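Local coordinates for PfkB family carbohydrate kinase (Listeria grayi DSM 20601, PDB 4GM6), which probably phosphorylates a sugar or related carbohydrate, although its own substrate is not established, at residues Val125-Gln130 with Asn190-Leu195; Ile159-Ser164 with Lys194-Glu199; Met170-Ile175 with Gln206-Leu211. All coordinates share one frame; numbering follows the deposited sequence.

Interaction 1 (Val125-Gln130 with Asn190-Leu195)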
loop_
_atom_site.group_PDB
_atom_site.type_symbol
_atom_site.label_atom_id
_atom_site.label_comp_id
_atom_site.label_asym_id
_atom_site.label_seq_id
_atom_site.Cartn_x
_atom_site.Cartn_y
_atom_site.Cartn_z
ATOM N N VAL C 125 7.453 -21.307 -7.484
ATOM C CA VAL C 125 8.117 -20.477 -8.492
ATOM C C VAL C 125 7.661 -20.819 -9.913
ATOM O O VAL C 125 7.319 -21.972 -10.213
ATOM C CB VAL C 125 9.652 -20.611 -8.400
ATOM C CG1 VAL C 125 10.315 -20.026 -9.630
ATOM C CG2 VAL C 125 10.164 -19.908 -7.150
ATOM N N VAL C 126 7.633 -19.810 -10.780
ATOM C CA VAL C 126 7.390 -20.018 -12.207
ATOM C C VAL C 126 8.464 -19.246 -12.952
ATOM O O VAL C 126 8.518 -18.022 -12.880
ATOM C CB VAL C 126 6.012 -19.488 -12.655
ATOM C CG1 VAL C 126 5.762 -19.833 -14.122
ATOM C CG2 VAL C 126 4.909 -20.067 -11.790
ATOM N N TYR C 127 9.336 -19.950 -13.661
ATOM C CA TYR C 127 10.394 -19.264 -14.383
ATOM C C TYR C 127 9.896 -18.653 -15.695
ATOM O O TYR C 127 9.039 -19.217 -16.391
ATOM C CB TYR C 127 11.622 -20.181 -14.577
ATOM C CG TYR C 127 12.541 -20.129 -13.362
ATOM C CD1 TYR C 127 12.474 -21.094 -12.361
ATOM C CD2 TYR C 127 13.442 -19.075 -13.194
ATOM C CE1 TYR C 127 13.299 -21.026 -11.240
ATOM C CE2 TYR C 127 14.269 -19.000 -12.082
ATOM C CZ TYR C 127 14.191 -19.971 -11.105
ATOM O OH TYR C 127 15.007 -19.879 -9.988
ATOM N N ASP C 128 10.437 -17.488 -16.023
ATOM C CA ASP C 128 10.217 -16.889 -17.331
ATOM C C ASP C 128 11.553 -16.345 -17.831
ATOM O O ASP C 128 11.674 -15.163 -18.180
ATOM C CB ASP C 128 9.166 -15.776 -17.263
ATOM C CG ASP C 128 8.746 -15.291 -18.652
ATOM O OD1 ASP C 128 9.136 -15.921 -19.668
ATOM O OD2 ASP C 128 8.023 -14.282 -18.738
ATOM N N ARG C 129 12.544 -17.235 -17.878
ATOM C CA ARG C 129 13.936 -16.863 -18.078
ATOM C C ARG C 129 14.467 -17.335 -19.429
ATOM O O ARG C 129 15.491 -16.854 -19.893
ATOM C CB ARG C 129 14.816 -17.425 -16.946
ATOM C CG ARG C 129 15.072 -18.930 -17.034
ATOM C CD ARG C 129 15.991 -19.429 -15.928
ATOM N NE ARG C 129 17.270 -18.723 -15.913
ATOM C CZ ARG C 129 18.063 -18.622 -14.845
ATOM N NH1 ARG C 129 19.208 -17.956 -14.928
ATOM N NH2 ARG C 129 17.708 -19.174 -13.691
ATOM N N GLN C 130 13.766 -18.256 -20.079
ATOM C CA GLN C 130 14.190 -18.665 -21.414
ATOM C C GLN C 130 14.183 -17.479 -22.372
ATOM O O GLN C 130 13.418 -16.520 -22.203
ATOM C CB GLN C 130 13.288 -19.758 -21.981
ATOM C CG GLN C 130 13.518 -21.137 -21.396
ATOM C CD GLN C 130 12.555 -22.160 -21.961
ATOM O OE1 GLN C 130 12.431 -22.303 -23.178
ATOM N NE2 GLN C 130 11.859 -22.871 -21.079
ATOM N N ASN C 190 24.738 -25.907 -7.331
ATOM C CA ASN C 190 23.478 -25.231 -7.612
ATOM C C ASN C 190 22.724 -25.908 -8.750
ATOM O O ASN C 190 22.409 -25.285 -9.767
ATOM C CB ASN C 190 23.731 -23.756 -7.940
ATOM C CG ASN C 190 22.806 -22.826 -7.183
ATOM O OD1 ASN C 190 21.616 -23.106 -7.033
ATOM N ND2 ASN C 190 23.350 -21.712 -6.692
ATOM N N TYR C 191 22.452 -27.197 -8.576
ATOM C CA TYR C 191 21.724 -27.954 -9.578
ATOM C C TYR C 191 20.263 -27.540 -9.560
ATOM O O TYR C 191 19.676 -27.373 -8.496
ATOM C CB TYR C 191 21.843 -29.456 -9.322
ATOM C CG TYR C 191 20.896 -30.259 -10.180
ATOM C CD1 TYR C 191 21.140 -30.426 -11.539
ATOM C CD2 TYR C 191 19.743 -30.825 -9.643
ATOM C CE1 TYR C 191 20.275 -31.146 -12.338
ATOM C CE2 TYR C 191 18.869 -31.546 -10.436
ATOM C CZ TYR C 191 19.141 -31.705 -11.783
ATOM O OH TYR C 191 18.281 -32.425 -12.587
ATOM N N ARG C 192 19.676 -27.353 -10.736
ATOM C CA ARG C 192 18.276 -26.943 -10.810
ATOM C C ARG C 192 17.487 -27.919 -11.676
ATOM O O ARG C 192 17.758 -28.065 -12.870
ATOM C CB ARG C 192 18.157 -25.513 -11.348
ATOM C CG ARG C 192 18.727 -24.455 -10.418
ATOM C CD ARG C 192 17.974 -24.417 -9.097
ATOM N NE ARG C 192 18.586 -23.508 -8.125
ATOM C CZ ARG C 192 18.400 -22.188 -8.105
ATOM N NH1 ARG C 192 17.625 -21.604 -9.015
ATOM N NH2 ARG C 192 18.993 -21.446 -7.175
ATOM N N ALA C 193 16.532 -28.611 -11.064
ATOM C CA ALA C 193 15.729 -29.580 -11.800
ATOM C C ALA C 193 15.169 -28.902 -13.045
ATOM O O ALA C 193 15.214 -29.458 -14.141
ATOM C CB ALA C 193 14.601 -30.114 -10.924
ATOM N N LYS C 194 14.657 -27.685 -12.856
ATOM C CA LYS C 194 14.043 -26.903 -13.932
ATOM C C LYS C 194 14.936 -26.716 -15.158
ATOM O O LYS C 194 14.434 -26.611 -16.275
ATOM C CB LYS C 194 13.592 -25.532 -13.406
ATOM C CG LYS C 194 12.153 -25.481 -12.902
ATOM C CD LYS C 194 11.902 -26.437 -11.741
ATOM C CE LYS C 194 10.513 -26.243 -11.144
ATOM N NZ LYS C 194 10.237 -24.817 -10.787
ATOM N N LEU C 195 16.249 -26.671 -14.959
ATOM C CA LEU C 195 17.163 -26.335 -16.057
ATOM C C LEU C 195 17.641 -27.506 -16.893
ATOM O O LEU C 195 17.969 -27.326 -18.067
ATOM C CB LEU C 195 18.375 -25.543 -15.553
ATOM C CG LEU C 195 18.106 -24.102 -15.113
ATOM C CD1 LEU C 195 19.412 -23.391 -14.788
ATOM C CD2 LEU C 195 17.347 -23.360 -16.200
#

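Interaction 2 (Ile159-Ser164 with Lys194-Glu199)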
loop_
_atom_site.group_PDB
_atom_site.type_symbol
_atom_site.label_atom_id
_atom_site.label_comp_id
_atom_site.label_asym_id
_atom_site.label_seq_id
_atom_site.Cartn_x
_atom_site.Cartn_y
_atom_site.Cartn_z
ATOM N N ILE C 159 24.087 -23.013 -12.443
ATOM C CA ILE C 159 22.953 -22.381 -13.120
ATOM C C ILE C 159 23.396 -21.878 -14.483
ATOM O O ILE C 159 22.753 -22.138 -15.507
ATOM C CB ILE C 159 22.371 -21.225 -12.283
ATOM C CG1 ILE C 159 21.600 -21.793 -11.089
ATOM C CG2 ILE C 159 21.461 -20.348 -13.126
ATOM C CD1 ILE C 159 21.280 -20.768 -10.027
ATOM N N THR C 160 24.528 -21.186 -14.493
ATOM C CA THR C 160 25.055 -20.621 -15.721
ATOM C C THR C 160 25.437 -21.684 -16.753
ATOM O O THR C 160 25.074 -21.589 -17.923
ATOM C CB THR C 160 26.258 -19.731 -15.403
ATOM O OG1 THR C 160 25.791 -18.615 -14.640
ATOM C CG2 THR C 160 26.918 -19.246 -16.675
ATOM N N ILE C 161 26.161 -22.709 -16.325
ATOM C CA ILE C 161 26.637 -23.709 -17.281
ATOM C C ILE C 161 25.492 -24.549 -17.854
ATOM O O ILE C 161 25.649 -25.200 -18.879
ATOM C CB ILE C 161 27.705 -24.623 -16.662
ATOM C CG1 ILE C 161 27.158 -25.295 -15.398
ATOM C CG2 ILE C 161 28.957 -23.821 -16.358
ATOM C CD1 ILE C 161 28.018 -26.417 -14.859
ATOM N N ALA C 162 24.339 -24.518 -17.194
ATOM C CA ALA C 162 23.162 -25.256 -17.653
ATOM C C ALA C 162 22.391 -24.503 -18.745
ATOM O O ALA C 162 21.551 -25.081 -19.439
ATOM C CB ALA C 162 22.231 -25.553 -16.473
ATOM N N LEU C 163 22.667 -23.213 -18.895
ATOM C CA LEU C 163 21.823 -22.388 -19.754
ATOM C C LEU C 163 22.023 -22.689 -21.235
ATOM O O LEU C 163 21.079 -22.647 -22.028
ATOM C CB LEU C 163 22.018 -20.899 -19.444
ATOM C CG LEU C 163 21.500 -20.448 -18.068
ATOM C CD1 LEU C 163 21.712 -18.956 -17.851
ATOM C CD2 LEU C 163 20.029 -20.798 -17.884
ATOM N N SER C 164 23.249 -23.011 -21.612
ATOM C CA SER C 164 23.520 -23.350 -22.995
ATOM C C SER C 164 24.893 -23.992 -23.123
ATOM O O SER C 164 25.730 -23.883 -22.232
ATOM C CB SER C 164 23.450 -22.097 -23.865
ATOM O OG SER C 164 24.575 -21.276 -23.620
ATOM N N LYS C 194 14.657 -27.685 -12.856
ATOM C CA LYS C 194 14.043 -26.903 -13.932
ATOM C C LYS C 194 14.936 -26.716 -15.158
ATOM O O LYS C 194 14.434 -26.611 -16.275
ATOM C CB LYS C 194 13.592 -25.532 -13.406
ATOM C CG LYS C 194 12.153 -25.481 -12.902
ATOM C CD LYS C 194 11.902 -26.437 -11.741
ATOM C CE LYS C 194 10.513 -26.243 -11.144
ATOM N NZ LYS C 194 10.237 -24.817 -10.787
ATOM N N LEU C 195 16.249 -26.671 -14.959
ATOM C CA LEU C 195 17.163 -26.335 -16.057
ATOM C C LEU C 195 17.641 -27.506 -16.893
ATOM O O LEU C 195 17.969 -27.326 -18.067
ATOM C CB LEU C 195 18.375 -25.543 -15.553
ATOM C CG LEU C 195 18.106 -24.102 -15.113
ATOM C CD1 LEU C 195 19.412 -23.391 -14.788
ATOM C CD2 LEU C 195 17.347 -23.360 -16.200
ATOM N N TRP C 196 17.809 -28.675 -16.268
ATOM C CA TRP C 196 18.308 -29.863 -16.974
ATOM C C TRP C 196 18.161 -31.217 -16.269
ATOM O O TRP C 196 17.943 -31.286 -15.069
ATOM C CB TRP C 196 19.742 -29.651 -17.398
ATOM C CG TRP C 196 20.596 -29.268 -16.284
ATOM C CD1 TRP C 196 20.218 -29.056 -15.005
ATOM C CD2 TRP C 196 21.991 -29.023 -16.338
ATOM N NE1 TRP C 196 21.296 -28.703 -14.252
ATOM C CE2 TRP C 196 22.398 -28.667 -15.053
ATOM C CE3 TRP C 196 22.934 -29.062 -17.355
ATOM C CZ2 TRP C 196 23.698 -28.363 -14.758
ATOM C CZ3 TRP C 196 24.215 -28.760 -17.061
ATOM C CH2 TRP C 196 24.596 -28.417 -15.777
ATOM N N GLU C 197 18.288 -32.283 -17.056
ATOM C CA GLU C 197 18.213 -33.652 -16.556
ATOM C C GLU C 197 19.463 -33.956 -15.739
ATOM O O GLU C 197 20.519 -33.370 -15.977
ATOM C CB GLU C 197 18.083 -34.641 -17.714
ATOM C CG GLU C 197 16.852 -34.426 -18.579
ATOM C CD GLU C 197 16.760 -35.422 -19.718
ATOM O OE1 GLU C 197 15.790 -35.343 -20.501
ATOM O OE2 GLU C 197 17.657 -36.284 -19.831
ATOM N N LEU C 198 19.347 -34.860 -14.772
ATOM C CA LEU C 198 20.482 -35.180 -13.928
ATOM C C LEU C 198 21.667 -35.674 -14.730
ATOM O O LEU C 198 22.797 -35.252 -14.505
ATOM C CB LEU C 198 20.097 -36.274 -12.948
ATOM C CG LEU C 198 19.140 -35.929 -11.821
ATOM C CD1 LEU C 198 18.473 -37.170 -11.274
ATOM C CD2 LEU C 198 19.843 -35.172 -10.717
ATOM N N GLU C 199 21.414 -36.550 -15.690
ATOM C CA GLU C 199 22.506 -37.116 -16.459
ATOM C C GLU C 199 23.267 -36.101 -17.272
ATOM O O GLU C 199 24.488 -36.157 -17.340
ATOM C CB GLU C 199 22.040 -38.285 -17.318
ATOM C CG GLU C 199 21.888 -39.608 -16.551
ATOM C CD GLU C 199 23.219 -40.189 -16.063
ATOM O OE1 GLU C 199 24.297 -39.682 -16.434
ATOM O OE2 GLU C 199 23.180 -41.159 -15.298
#

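Interaction 3 (Met170-Ile175 with Gln206-Leu211)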
loop_
_atom_site.group_PDB
_atom_site.type_symbol
_atom_site.label_atom_id
_atom_site.label_comp_id
_atom_site.label_asym_id
_atom_site.label_seq_id
_atom_site.Cartn_x
_atom_site.Cartn_y
_atom_site.Cartn_z
ATOM N N MET C 170 32.048 -21.655 -22.416
ATOM C CA MET C 170 32.604 -20.352 -22.089
ATOM C C MET C 170 33.158 -20.331 -20.656
ATOM O O MET C 170 34.266 -19.835 -20.413
ATOM C CB MET C 170 31.543 -19.265 -22.274
ATOM C CG MET C 170 32.050 -17.858 -22.034
ATOM S SD MET C 170 33.327 -17.420 -23.220
ATOM C CE MET C 170 33.530 -15.675 -22.863
ATOM N N VAL C 171 32.381 -20.859 -19.708
ATOM C CA VAL C 171 32.842 -20.965 -18.326
ATOM C C VAL C 171 34.103 -21.834 -18.253
ATOM O O VAL C 171 35.067 -21.498 -17.562
ATOM C CB VAL C 171 31.733 -21.497 -17.386
ATOM C CG1 VAL C 171 32.248 -21.645 -15.958
ATOM C CG2 VAL C 171 30.532 -20.567 -17.407
ATOM N N VAL C 172 34.122 -22.935 -18.995
ATOM C CA VAL C 172 35.316 -23.782 -19.018
ATOM C C VAL C 172 36.540 -23.022 -19.544
ATOM O O VAL C 172 37.649 -23.152 -18.976
ATOM C CB VAL C 172 35.075 -25.097 -19.797
ATOM C CG1 VAL C 172 36.385 -25.872 -20.024
ATOM C CG2 VAL C 172 34.051 -25.943 -19.050
ATOM N N LYS C 173 36.352 -22.219 -20.607
ATOM C CA LYS C 173 37.489 -21.493 -21.195
ATOM C C LYS C 173 38.035 -20.450 -20.225
ATOM O O LYS C 173 39.219 -20.172 -20.187
ATOM C CB LYS C 173 37.115 -20.818 -22.518
ATOM C CG LYS C 173 36.901 -21.749 -23.693
ATOM C CD LYS C 173 36.456 -20.959 -24.920
ATOM C CE LYS C 173 35.861 -21.862 -25.999
ATOM N NZ LYS C 173 36.896 -22.709 -26.662
ATOM N N ILE C 174 37.147 -19.848 -19.437
ATOM C CA ILE C 174 37.544 -18.777 -18.504
ATOM C C ILE C 174 38.287 -19.325 -17.300
ATOM O O ILE C 174 39.446 -18.878 -17.013
ATOM C CB ILE C 174 36.347 -17.953 -18.014
ATOM C CG1 ILE C 174 35.572 -17.426 -19.216
ATOM C CG2 ILE C 174 36.805 -16.816 -17.096
ATOM C CD1 ILE C 174 36.442 -16.682 -20.235
ATOM N N ILE C 175 37.653 -20.316 -16.612
ATOM C CA ILE C 175 38.329 -21.046 -15.551
ATOM C C ILE C 175 39.735 -21.510 -15.986
ATOM O O ILE C 175 40.674 -21.384 -15.213
ATOM C CB ILE C 175 37.505 -22.270 -15.104
ATOM C CG1 ILE C 175 36.200 -21.816 -14.445
ATOM C CG2 ILE C 175 38.329 -23.154 -14.164
ATOM C CD1 ILE C 175 35.116 -22.881 -14.413
ATOM N N GLN C 206 31.019 -33.206 -14.494
ATOM C CA GLN C 206 32.259 -33.976 -14.598
ATOM C C GLN C 206 33.368 -33.208 -15.319
ATOM O O GLN C 206 34.566 -33.508 -15.105
ATOM C CB GLN C 206 32.021 -35.340 -15.249
ATOM C CG GLN C 206 31.253 -36.298 -14.346
ATOM C CD GLN C 206 31.070 -37.664 -14.979
ATOM O OE1 GLN C 206 30.770 -37.773 -16.169
ATOM N NE2 GLN C 206 31.251 -38.718 -14.182
ATOM N N GLN C 207 32.967 -32.188 -16.138
ATOM C CA GLN C 207 33.951 -31.344 -16.795
ATOM C C GLN C 207 34.460 -30.241 -15.857
ATOM O O GLN C 207 35.630 -29.892 -15.885
ATOM C CB GLN C 207 33.369 -30.682 -18.063
ATOM C CG GLN C 207 32.731 -31.676 -19.043
ATOM C CD GLN C 207 32.079 -30.967 -20.211
ATOM O OE1 GLN C 207 32.643 -30.028 -20.773
ATOM N NE2 GLN C 207 30.883 -31.411 -20.578
ATOM N N LEU C 208 33.574 -29.693 -15.029
ATOM C CA LEU C 208 33.916 -28.572 -14.122
ATOM C C LEU C 208 34.714 -28.988 -12.905
ATOM O O LEU C 208 35.743 -28.403 -12.637
ATOM C CB LEU C 208 32.666 -27.830 -13.638
ATOM C CG LEU C 208 31.984 -27.043 -14.708
ATOM C CD1 LEU C 208 32.606 -25.657 -14.814
ATOM C CD2 LEU C 208 31.981 -27.763 -16.098
ATOM N N LEU C 209 34.239 -30.007 -12.181
ATOM C CA LEU C 209 34.823 -30.393 -10.868
ATOM C C LEU C 209 36.355 -30.602 -10.801
ATOM O O LEU C 209 37.004 -30.120 -9.871
ATOM C CB LEU C 209 34.122 -31.636 -10.278
ATOM C CG LEU C 209 32.640 -31.405 -9.940
ATOM C CD1 LEU C 209 32.003 -32.704 -9.462
ATOM C CD2 LEU C 209 32.465 -30.304 -8.899
ATOM N N PRO C 210 36.923 -31.322 -11.767
ATOM C CA PRO C 210 38.420 -31.496 -11.767
ATOM C C PRO C 210 39.155 -30.153 -11.745
ATOM O O PRO C 210 40.366 -30.091 -11.454
ATOM C CB PRO C 210 38.655 -32.193 -13.074
ATOM C CG PRO C 210 37.368 -32.916 -13.367
ATOM C CD PRO C 210 36.232 -32.064 -12.833
ATOM N N LEU C 211 38.404 -29.087 -12.032
ATOM C CA LEU C 211 38.942 -27.734 -12.165
ATOM C C LEU C 211 38.681 -26.805 -10.981
ATOM O O LEU C 211 39.046 -25.619 -11.035
ATOM C CB LEU C 211 38.325 -27.057 -13.400
ATOM C CG LEU C 211 38.753 -27.568 -14.763
ATOM C CD1 LEU C 211 38.379 -26.520 -15.809
ATOM C CD2 LEU C 211 40.262 -27.854 -14.772
#

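Interaction 1 (Val125-Gln130 with Asn190-Leu195)
Tyr-127 reaches from near the end of strand 124-128 over the loop that follows strand 184-188, its ring lying obliquely beside the aliphatic part of Lys-194, with CD1 4.4 Å from CG. Its hydroxyl extends on to Arg-192, where OH comes to 3.3 Å from NH1 at the edge of the guanidinium, near its plane; the two side chains cross at about a right angle, with ring and guanidinium planes 39° apart. A bend at chi2 (-63°) folds the Arg-192 chain, and the head is steadied within its own loop by two weak bonds, from NE and NH2, that share Asn-190 OD1. In PfkB kinases a small sheet forms a lid over the large alpha/beta domain, and the four-stranded sheet set beside the nine-stranded one fits that plan: Tyr-127 and Val-125 sit on a strand of the small sheet outermost within this chain, while Arg-192 and Lys-194 belong to a loop of the large domain. Lys-194, bent at chi2 and chi4, carries NZ toward the Val-125 carbonyl, though NZ and O remain 4.1 Å apart. Just past the strand, Arg-129 uses its chain rather than its charge: CD meets Leu-195 CD2 at 4.2 Å, while NH1 goes to a salt bridge with Glu-32. Close by, Asp-128 forms a salt bridge with Arg-108 of the second subunit, which places the strand at a subunit interface.

Interaction 2 (Ile159-Ser164 with Lys194-Glu199)
Ala-162 points its methyl group squarely at the indole of Trp-196, a CH-pi contact in which CB stands 3.4 Å from the centroid of the six-membered ring, only 9° off the ring normal. The pair joins two connecting elements of the large alpha/beta domain: the short, weakly bonded helix 158-163, just after strand 153-157, and the loop leading from strand 184-188 into helix 198-208. With CG of Trp-196 set between the backbone N and the carbonyl carbon (chi1 54°), the indole lies against the helix by its face. Ile-161 comes to the same ring obliquely, CG1 lying 4.1 Å from CH2. Leu-195 meets the alanine methyl from a different direction. Its CD1 touches Ala-162 CB and also Ile-159 CG2, the latter at 4.0 Å, and both leucine branches reach Leu-163 CD2. The side-chain contacts are apolar, and no hydrogen bond crosses between the segments. Beyond the two segments, Ala-201 and Ala-204 of helix 198-208 also touch Trp-196, and the ring of Tyr-191 meets it with planes about 20° apart. Leu-195 CD1 also rests on the helix backbone, 3.6 Å from the carbonyl O of Ile-159.

Interaction 3 (Met170-Ile175 with Gln206-Leu211)
Leu-208 sends its side chain from helix 198-208 into the side of helix 165-180. Its CB leaves the backbone across the line between the helices, and CG, anti to the carbonyl carbon (chi1 -70°), swings the two methyl groups over to the partner. There the fork divides the work. Leu-208 CD1 meets Ile-175 CD1 at 3.8 Å. Val-171 CG1 lies somewhat farther from Leu-208 CD1, at 4.2 Å. CD2 turns to Val-172, whose CG2 lies 4.0 Å away. The leucine crosses Val-171 and Ile-175 at about a right angle and Val-172 at a slant, so its branched tip is held among three beta-branched residues of neighbouring turns. This is helix-helix packing within the alpha/beta domain of the PfkB fold, with no hydrogen bond crossing between the segments. Helix 165-180 comes after strand 153-157 and the short helix 158-163, and helix 198-208 after strand 184-188. Residues of the first helix reach back to the central sheet: Val-171 touches Val-156, and both Ile-174 and Ile-175 touch Leu-154. Ile-175 also serves the next turn of the partner. Its CG1 arm goes to Leu-208, whereas CG2, placed anti to the backbone N, faces Leu-211, coming 3.7 Å from CD1 and 4.0 Å from CB. Leu-211 sits in the 3-10 segment 209-211 and directs its CB toward the first helix, where it also touches Arg-176 and Lys-179. Leu-208 is additionally covered by Leu-168 and by Ile-161 of helix 158-163.

Interaction 3 is buried, interaction 2 partly so, and interaction 1 lies at the surface, where the small sheet meets the large domain. Interactions 1 and 2 share Lys-194 and Leu-195 and are also tied by a probable hydrogen bond from Tyr-191 OH to Trp-196 O. Interaction 2 uses the lead-in to helix 198-208 and interaction 3 its far end, and Ile-161 bridges them by packing on Val-171 and Leu-208. Interactions 1 and 3 do not touch, their nearest atoms being about 9 Å apart. The chemistry differs: long charged chains and a tyrosine meet in interaction 1, partly through aliphatic segments, an aromatic face with aliphatic neighbours in interaction 2, and branched aliphatic side chains in interaction 3.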